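PDB 3D33: domain of Unknown Function with an Immunoglobulin-like Beta-sandwich Fold from Bacteroides vulgatus ATCC 8482, which is of unknown function but folds as an immunoglobulin-like beta-sandwich, a small all-beta domain of the DUF3244 family. Local coordinates for residues I53-M58 with Y89-T94; D36-T41 with I79-F84. All coordinates share one frame; numbering follows the deposited sequence. Where two conformers were deposited one is given.

Interaction 1. Residues I53-M58 with Y89-T94; sequences IRITDM and YKLEIT
Ile53, Ile55 and Leu91 carry the buried side of this antiparallel pair, with Leu91 CD1 set between the two isoleucines. Leu91 CD1 is 3.8 Å from both Ile53 CG2 and Ile55 CG1. CG2 of Ile55, anti to its backbone N, packs on CB of Tyr89 at 3.7 Å. Beyond it the tyrosine ring lies obliquely against Asp57, whose CB is 3.6 Å from Tyr89 CE1. The ring also meets Phe84, and Tyr89 OH bonds to the carbonyl of Pro85. An alanine in place of Tyr89 would probably leave a gap beside Asp57 CB and Phe84 and rob the Pro85 carbonyl of its hydroxyl partner. Four backbone hydrogen bonds, within the Arg54-Glu92 and Thr56-Lys90 pairs, fix the register. The face carrying Arg54, Thr56, Lys90 and Glu92 is looser and wetter. There a water bridges Thr56 OG1 and Glu92 OE2, each 2.7 Å from its oxygen. Arg54 and Glu92 stop short of a salt bridge: Arg54 NH1 is 5.2 Å from Glu92 OE2, with guanidinium and carboxylate planes 62° apart, and Arg54 has a long, weak ion pair with Glu66. Mostly apolar side chains turned to the core, alternating with polar ones on the other face, suit a sandwich sheet; strands 50-57 and 87-96 are its two middle strands in the immunoglobulin-like fold.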
ATOM      1  N   ILE A  53       5.058   0.953  -4.217  1.00 19.25           N
ATOM      2  CA  ILE A  53       3.677   0.575  -3.896  1.00 19.78           C
ATOM      3  C   ILE A  53       3.047   0.149  -5.233  1.00 20.39           C
ATOM      4  O   ILE A  53       3.200   0.835  -6.232  1.00 19.08           O
ATOM      5  CB  ILE A  53       2.861   1.737  -3.298  1.00 19.86           C
ATOM      6  CG1 ILE A  53       3.504   2.200  -1.994  1.00 25.47           C
ATOM      7  CG2 ILE A  53       1.377   1.343  -3.116  1.00 21.07           C
ATOM      8  CD1 ILE A  53       2.831   3.400  -1.346  1.00 26.91           C
ATOM      9  N   ARG A  54       2.416  -1.015  -5.239  1.00 20.59           N
ATOM     10  CA  ARG A  54       1.752  -1.529  -6.432  1.00 21.87           C
ATOM     11  C   ARG A  54       0.349  -2.019  -6.048  1.00 18.33           C
ATOM     12  O   ARG A  54       0.160  -2.680  -5.023  1.00 20.98           O
ATOM     13  CB  ARG A  54       2.591  -2.637  -7.053  1.00 22.91           C
ATOM     14  CG  ARG A  54       2.155  -3.150  -8.377  1.00 27.85           C
ATOM     15  CD  ARG A  54       3.316  -3.978  -9.013  1.00 29.48           C
ATOM     16  NE  ARG A  54       4.429  -3.150  -9.511  1.00 39.74           N
ATOM     17  CZ  ARG A  54       5.711  -3.188  -9.095  1.00 42.89           C
ATOM     18  NH1 ARG A  54       6.129  -3.994  -8.121  1.00 33.64           N
ATOM     19  NH2 ARG A  54       6.607  -2.383  -9.651  1.00 45.19           N
ATOM     20  N   ILE A  55      -0.646  -1.629  -6.835  1.00 18.87           N
ATOM     21  CA  ILE A  55      -1.994  -2.068  -6.610  1.00 18.61           C
ATOM     22  C   ILE A  55      -2.430  -2.802  -7.879  1.00 17.69           C
ATOM     23  O   ILE A  55      -2.255  -2.269  -8.996  1.00 16.44           O
ATOM     24  CB  ILE A  55      -2.943  -0.903  -6.307  1.00 20.14           C
ATOM     25  CG1 ILE A  55      -2.483  -0.133  -5.066  1.00 21.05           C
ATOM     26  CG2 ILE A  55      -4.403  -1.388  -6.145  1.00 18.40           C
ATOM     27  CD1 ILE A  55      -3.282   1.061  -4.785  1.00 21.90           C
ATOM     28  N   THR A  56      -2.949  -4.013  -7.704  1.00 16.81           N
ATOM     29  CA  THR A  56      -3.311  -4.938  -8.782  1.00 17.14           C
ATOM     30  C   THR A  56      -4.767  -5.435  -8.642  1.00 16.87           C
ATOM     31  O   THR A  56      -5.173  -5.872  -7.548  1.00 19.84           O
ATOM     32  CB  THR A  56      -2.330  -6.170  -8.762  1.00 18.25           C
ATOM     33  OG1 THR A  56      -0.972  -5.719  -8.853  1.00 17.99           O
ATOM     34  CG2 THR A  56      -2.628  -7.108  -9.926  1.00 18.30           C
ATOM     35  N   ASP A  57      -5.555  -5.367  -9.715  1.00 18.86           N
ATOM     36  CA  ASP A  57      -6.948  -5.840  -9.636  1.00 19.81           C
ATOM     37  C   ASP A  57      -6.964  -7.370  -9.616  1.00 20.50           C
ATOM     38  O   ASP A  57      -6.169  -8.024 -10.304  1.00 22.23           O
ATOM     39  CB  ASP A  57      -7.822  -5.289 -10.758  1.00 21.39           C
ATOM     40  CG  ASP A  57      -7.871  -6.199 -11.950  1.00 21.98           C
ATOM     41  OD1 ASP A  57      -6.970  -6.086 -12.799  1.00 22.92           O
ATOM     42  OD2 ASP A  57      -8.803  -7.028 -12.030  1.00 22.38           O
HETATM   43  N   MSE A  58      -7.900  -7.940  -8.873  1.00 19.73           N
HETATM   44  CA  MSE A  58      -7.940  -9.394  -8.712  0.50 20.22           C
HETATM   45  C   MSE A  58      -8.748 -10.161  -9.775  1.00 21.15           C
HETATM   46  O   MSE A  58      -8.725 -11.408  -9.793  1.00 22.16           O
HETATM   47  CB  MSE A  58      -8.417  -9.723  -7.308  0.50 21.38           C
HETATM   48  CG  MSE A  58      -7.444  -9.230  -6.268  0.50 25.80           C
HETATM   49 SE   MSE A  58      -5.901 -10.380  -6.122  0.38 27.45          SE
HETATM   50  CE  MSE A  58      -6.996 -11.973  -5.189  0.50 17.24           C
ATOM     51  N   TYR A  89      -8.726  -5.524  -4.764  1.00 20.91           N
ATOM     52  CA  TYR A  89      -7.373  -5.176  -5.159  1.00 19.22           C
ATOM     53  C   TYR A  89      -6.354  -5.754  -4.197  1.00 21.46           C
ATOM     54  O   TYR A  89      -6.594  -5.794  -2.991  1.00 20.29           O
ATOM     55  CB  TYR A  89      -7.198  -3.641  -5.198  1.00 21.83           C
ATOM     56  CG  TYR A  89      -8.033  -3.051  -6.289  1.00 21.45           C
ATOM     57  CD1 TYR A  89      -7.547  -2.962  -7.577  1.00 21.29           C
ATOM     58  CD2 TYR A  89      -9.365  -2.684  -6.064  1.00 17.81           C
ATOM     59  CE1 TYR A  89      -8.333  -2.499  -8.596  1.00 15.24           C
ATOM     60  CE2 TYR A  89     -10.174  -2.187  -7.088  1.00 18.93           C
ATOM     61  CZ  TYR A  89      -9.648  -2.100  -8.365  1.00 17.05           C
ATOM     62  OH  TYR A  89     -10.436  -1.650  -9.413  1.00 20.04           O
ATOM     63  N   LYS A  90      -5.219  -6.161  -4.740  1.00 19.26           N
ATOM     64  CA  LYS A  90      -4.012  -6.518  -3.950  1.00 18.26           C
ATOM     65  C   LYS A  90      -3.116  -5.299  -3.851  1.00 20.66           C
ATOM     66  O   LYS A  90      -2.820  -4.652  -4.859  1.00 20.41           O
ATOM     67  CB  LYS A  90      -3.234  -7.646  -4.636  1.00 18.17           C
ATOM     68  CG  LYS A  90      -1.983  -8.063  -3.914  1.00 18.88           C
ATOM     69  CD  LYS A  90      -1.272  -9.255  -4.531  1.00 19.09           C
ATOM     70  CE  LYS A  90      -0.756  -8.945  -5.937  1.00 23.23           C
ATOM     71  NZ  LYS A  90       0.027 -10.078  -6.562  1.00 22.15           N
ATOM     72  N   LEU A  91      -2.710  -5.006  -2.622  1.00 19.74           N
ATOM     73  CA  LEU A  91      -1.791  -3.942  -2.307  1.00 19.92           C
ATOM     74  C   LEU A  91      -0.450  -4.511  -1.867  1.00 20.43           C
ATOM     75  O   LEU A  91      -0.387  -5.346  -0.964  1.00 20.33           O
ATOM     76  CB  LEU A  91      -2.365  -3.090  -1.186  1.00 21.07           C
ATOM     77  CG  LEU A  91      -1.487  -2.016  -0.592  1.00 21.27           C
ATOM     78  CD1 LEU A  91      -1.186  -0.950  -1.608  1.00 22.32           C
ATOM     79  CD2 LEU A  91      -2.119  -1.384   0.686  1.00 22.34           C
ATOM     80  N   GLU A  92       0.608  -4.116  -2.550  1.00 19.56           N
ATOM     81  CA  GLU A  92       1.953  -4.572  -2.185  1.00 19.44           C
ATOM     82  C   GLU A  92       2.828  -3.386  -1.938  1.00 21.22           C
ATOM     83  O   GLU A  92       2.834  -2.435  -2.735  1.00 22.48           O
ATOM     84  CB  GLU A  92       2.588  -5.357  -3.316  1.00 21.14           C
ATOM     85  CG  GLU A  92       1.909  -6.580  -3.737  1.00 24.73           C
ATOM     86  CD  GLU A  92       2.643  -7.133  -4.961  1.00 31.20           C
ATOM     87  OE1 GLU A  92       3.683  -7.807  -4.768  1.00 33.59           O
ATOM     88  OE2 GLU A  92       2.257  -6.787  -6.099  1.00 28.80           O
ATOM     89  N   ILE A  93       3.586  -3.459  -0.850  1.00 21.57           N
ATOM     90  CA  ILE A  93       4.580  -2.454  -0.513  1.00 21.77           C
ATOM     91  C   ILE A  93       5.892  -3.199  -0.429  1.00 20.51           C
ATOM     92  O   ILE A  93       6.012  -4.154   0.356  1.00 20.22           O
ATOM     93  CB  ILE A  93       4.245  -1.819   0.840  1.00 23.04           C
ATOM     94  CG1 ILE A  93       2.809  -1.235   0.782  1.00 23.86           C
ATOM     95  CG2 ILE A  93       5.195  -0.724   1.173  1.00 22.97           C
ATOM     96  CD1 ILE A  93       1.952  -1.826   1.793  1.00 28.15           C
ATOM     97  N   THR A  94       6.847  -2.801  -1.250  1.00 23.21           N
ATOM     98  CA  THR A  94       8.137  -3.470  -1.262  1.00 20.43           C
ATOM     99  C   THR A  94       9.250  -2.472  -0.977  1.00 22.68           C
ATOM    100  O   THR A  94       9.149  -1.282  -1.313  1.00 25.21           O
ATOM    101  CB  THR A  94       8.371  -4.195  -2.607  1.00 21.57           C
ATOM    102  OG1 THR A  94       8.381  -3.237  -3.658  1.00 29.55           O
ATOM    103  CG2 THR A  94       7.319  -5.219  -2.867  1.00 22.99           C
TER
HETATM  104  O   HOH W   1       9.274  -3.950  -6.918  1.00 70.48           O
HETATM  105  O   HOH W   2      -0.051  -5.370  -6.311  1.00 18.45           O

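Interaction 2. Residues D36-T41 with I79-F84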
ATOM      1  N   ASP A  36     -10.366   5.584   4.079  1.00 30.91           N
ATOM      2  CA  ASP A  36     -11.345   6.511   4.677  1.00 33.20           C
ATOM      3  C   ASP A  36     -12.097   7.030   3.482  1.00 31.06           C
ATOM      4  O   ASP A  36     -11.586   7.863   2.721  1.00 28.58           O
ATOM      5  CB  ASP A  36     -10.621   7.636   5.435  1.00 33.61           C
ATOM      6  CG  ASP A  36     -11.567   8.665   6.069  1.00 35.95           C
ATOM      7  OD1 ASP A  36     -12.800   8.489   6.049  1.00 37.97           O
ATOM      8  OD2 ASP A  36     -11.041   9.669   6.605  1.00 48.13           O
ATOM      9  N   GLY A  37     -13.293   6.484   3.288  1.00 33.30           N
ATOM     10  CA  GLY A  37     -13.952   6.553   2.001  1.00 31.90           C
ATOM     11  C   GLY A  37     -13.017   5.955   0.948  1.00 32.88           C
ATOM     12  O   GLY A  37     -12.523   4.828   1.125  1.00 30.21           O
ATOM     13  N   TYR A  38     -12.764   6.751  -0.102  1.00 31.69           N
ATOM     14  CA  TYR A  38     -11.990   6.375  -1.277  1.00 29.98           C
ATOM     15  C   TYR A  38     -10.576   6.967  -1.303  1.00 28.44           C
ATOM     16  O   TYR A  38      -9.998   7.201  -2.372  1.00 26.21           O
ATOM     17  CB  TYR A  38     -12.694   6.862  -2.542  1.00 33.26           C
ATOM     18  CG  TYR A  38     -14.014   6.200  -2.864  1.00 35.59           C
ATOM     19  CD1 TYR A  38     -14.193   4.832  -2.711  1.00 34.46           C
ATOM     20  CD2 TYR A  38     -15.075   6.951  -3.369  1.00 39.90           C
ATOM     21  CE1 TYR A  38     -15.401   4.230  -3.029  1.00 39.40           C
ATOM     22  CE2 TYR A  38     -16.280   6.361  -3.688  1.00 40.73           C
ATOM     23  CZ  TYR A  38     -16.444   4.998  -3.519  1.00 41.66           C
ATOM     24  OH  TYR A  38     -17.659   4.403  -3.846  1.00 39.98           O
ATOM     25  N   LEU A  39     -10.044   7.271  -0.137  1.00 26.35           N
ATOM     26  CA  LEU A  39      -8.646   7.621  -0.025  1.00 27.20           C
ATOM     27  C   LEU A  39      -7.993   6.555   0.827  1.00 25.51           C
ATOM     28  O   LEU A  39      -8.458   6.270   1.940  1.00 26.64           O
ATOM     29  CB  LEU A  39      -8.482   8.978   0.622  1.00 28.85           C
ATOM     30  CG  LEU A  39      -7.095   9.610   0.541  1.00 28.83           C
ATOM     31  CD1 LEU A  39      -6.758  10.009  -0.887  1.00 32.82           C
ATOM     32  CD2 LEU A  39      -7.051  10.818   1.474  1.00 29.34           C
ATOM     33  N   LEU A  40      -6.906   6.008   0.292  1.00 23.48           N
ATOM     34  CA  LEU A  40      -6.049   5.068   0.985  1.00 22.98           C
ATOM     35  C   LEU A  40      -4.850   5.841   1.546  1.00 22.41           C
ATOM     36  O   LEU A  40      -4.276   6.640   0.835  1.00 20.53           O
ATOM     37  CB  LEU A  40      -5.612   4.024  -0.014  1.00 26.43           C
ATOM     38  CG  LEU A  40      -4.766   2.825   0.348  1.00 32.90           C
ATOM     39  CD1 LEU A  40      -4.936   1.797  -0.799  1.00 33.47           C
ATOM     40  CD2 LEU A  40      -3.305   3.223   0.506  1.00 31.84           C
ATOM     41  N   THR A  41      -4.515   5.619   2.817  1.00 20.75           N
ATOM     42  CA  THR A  41      -3.382   6.295   3.440  1.00 19.99           C
ATOM     43  C   THR A  41      -2.397   5.268   3.949  1.00 19.69           C
ATOM     44  O   THR A  41      -2.773   4.354   4.696  1.00 20.53           O
ATOM     45  CB  THR A  41      -3.812   7.222   4.620  1.00 20.15           C
ATOM     46  OG1 THR A  41      -4.692   8.249   4.143  1.00 22.09           O
ATOM     47  CG2 THR A  41      -2.580   7.873   5.319  1.00 18.80           C
ATOM     48  N   ILE A  79      -3.405   7.694  -1.626  1.00 20.18           N
ATOM     49  CA  ILE A  79      -3.768   7.173  -2.943  1.00 20.77           C
ATOM     50  C   ILE A  79      -5.287   7.229  -3.071  1.00 21.46           C
ATOM     51  O   ILE A  79      -6.003   6.625  -2.278  1.00 21.87           O
ATOM     52  CB  ILE A  79      -3.316   5.724  -3.118  1.00 22.25           C
ATOM     53  CG1 ILE A  79      -1.805   5.577  -2.941  1.00 26.49           C
ATOM     54  CG2 ILE A  79      -3.735   5.173  -4.497  1.00 21.47           C
ATOM     55  CD1 ILE A  79      -1.352   4.113  -2.906  1.00 24.84           C
ATOM     56  N   SER A  80      -5.772   7.924  -4.089  1.00 21.79           N
ATOM     57  CA  SER A  80      -7.216   7.944  -4.373  1.00 21.77           C
ATOM     58  C   SER A  80      -7.583   6.675  -5.093  1.00 20.70           C
ATOM     59  O   SER A  80      -7.004   6.356  -6.152  1.00 22.44           O
ATOM     60  CB  SER A  80      -7.617   9.101  -5.262  1.00 26.45           C
ATOM     61  OG  SER A  80      -9.015   9.007  -5.500  1.00 27.18           O
ATOM     62  N   ILE A  81      -8.533   5.941  -4.522  1.00 20.99           N
ATOM     63  CA  ILE A  81      -9.071   4.737  -5.161  1.00 19.79           C
ATOM     64  C   ILE A  81     -10.442   5.008  -5.805  1.00 18.23           C
ATOM     65  O   ILE A  81     -11.117   4.108  -6.274  1.00 17.71           O
ATOM     66  CB  ILE A  81      -9.154   3.563  -4.165  1.00 19.19           C
ATOM     67  CG1 ILE A  81     -10.132   3.827  -3.009  1.00 21.69           C
ATOM     68  CG2 ILE A  81      -7.754   3.257  -3.589  1.00 20.32           C
ATOM     69  CD1 ILE A  81     -10.333   2.577  -2.092  1.00 23.77           C
ATOM     70  N   ALA A  82     -10.825   6.276  -5.850  1.00 18.11           N
ATOM     71  CA  ALA A  82     -12.184   6.687  -6.211  1.00 18.85           C
ATOM     72  C   ALA A  82     -12.534   6.332  -7.659  1.00 19.08           C
ATOM     73  O   ALA A  82     -13.690   6.121  -7.988  1.00 18.25           O
ATOM     74  CB  ALA A  82     -12.336   8.185  -6.001  1.00 20.31           C
ATOM     75  N   ASN A  83     -11.530   6.305  -8.526  1.00 15.93           N
ATOM     76  CA  ASN A  83     -11.764   5.983  -9.941  1.00 18.01           C
ATOM     77  C   ASN A  83     -11.257   4.593 -10.350  1.00 17.46           C
ATOM     78  O   ASN A  83     -11.221   4.271 -11.528  1.00 17.72           O
ATOM     79  CB  ASN A  83     -11.193   7.082 -10.821  1.00 20.35           C
ATOM     80  CG  ASN A  83     -11.775   8.440 -10.482  1.00 16.94           C
ATOM     81  OD1 ASN A  83     -11.052   9.348 -10.065  1.00 24.23           O
ATOM     82  ND2 ASN A  83     -13.083   8.568 -10.613  1.00 15.09           N
ATOM     83  N   PHE A  84     -10.900   3.758  -9.378  1.00 18.68           N
ATOM     84  CA  PHE A  84     -10.738   2.350  -9.668  1.00 17.69           C
ATOM     85  C   PHE A  84     -12.098   1.687  -9.793  1.00 17.91           C
ATOM     86  O   PHE A  84     -13.018   2.006  -9.040  1.00 18.71           O
ATOM     87  CB  PHE A  84      -9.967   1.611  -8.582  1.00 18.86           C
ATOM     88  CG  PHE A  84      -8.571   2.110  -8.304  1.00 19.14           C
ATOM     89  CD1 PHE A  84      -7.880   2.946  -9.168  1.00 25.57           C
ATOM     90  CD2 PHE A  84      -7.918   1.656  -7.174  1.00 23.20           C
ATOM     91  CE1 PHE A  84      -6.569   3.352  -8.858  1.00 27.97           C
ATOM     92  CE2 PHE A  84      -6.647   2.057  -6.863  1.00 26.33           C
ATOM     93  CZ  PHE A  84      -5.970   2.930  -7.714  1.00 23.47           C
TER
HETATM   94  O   HOH W   3     -10.214  10.524  -3.272  1.00 43.94           O
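Ile81 CG1 sits between its own backbone N and carbonyl carbon (chi1 64°), which puts it against Tyr38, 3.6 Å from Tyr38 CA. The tyrosine CG is in turn anti to its own carbonyl carbon (chi1 -67°), and the ring lies obliquely against Ala82, with Tyr38 CB 3.7 Å from Ala82 CB. The two side chains Tyr38 and Ile81 cross at about a right angle. Farther out, Tyr38 OH is hydrogen-bonded to the carbonyl of Glu108 and the ring makes a cation-pi contact with Lys107, so the C-terminal end of the chain lies against this corner.

The backbones run antiparallel, paired as strands only at Leu39-Ser80 and Leu40-Ile79. Leu40 N reaches Ile79 O at 2.8 Å, and Leu40 O accepts from Ile79 N in return. Two residues farther along each chain, Ile81 N donates to Tyr38 O at 2.9 Å, from 36° above the carbonyl plane, as the 79-84 chain leaves its strand for a type I turn. Here strand 39-44 pairs with 76-80, an outermost strand of one sheet of the immunoglobulin-like sandwich. A type II' turn, with Gly37 at positive phi, makes the tight hairpin from strand 31-36 into strand 39-44.

On the buried face Leu40 and Ile79 run alongside each other in the same direction, with Leu40 CD2 4.0 Å from Ile79 CD1. Ile79 continues inward to Ile53 and Ile55 of the facing sheet. The other face, with Leu39 and Ser80, is exposed. Leu39 CD1 comes within 3.7 Å of Ile79 O. Ser80 OG accepts from Ala82 N at 3.3 Å, an ST turn, and a water 3.0 Å from Ser80 OG also gives a weak bond to Tyr38 O.

How the interactions relate
The two contacts belong to opposing sheets of the sandwich, their centres about 13 Å apart. Interaction 1 joins strands 50-57 and 87-96; interaction 2 joins strand 39-44 to 76-80. Along the chain the segments alternate: 36-41, 53-58, 79-84, 89-94. The chain thus changes sheets between strands 39-44 and 50-57, back between 63-69 and 76-80, and again between 76-80 and 87-96, so each contact pairs segments far apart in sequence. The sheets meet directly in the core, where Ile79 CD1 of interaction 2 packs 3.9 Å from Ile53 CG2 of interaction 1. Near the last of these crossings, Phe84 CB approaches Tyr89 OH at 3.4 Å, so the linking turn also packs against the facing sheet.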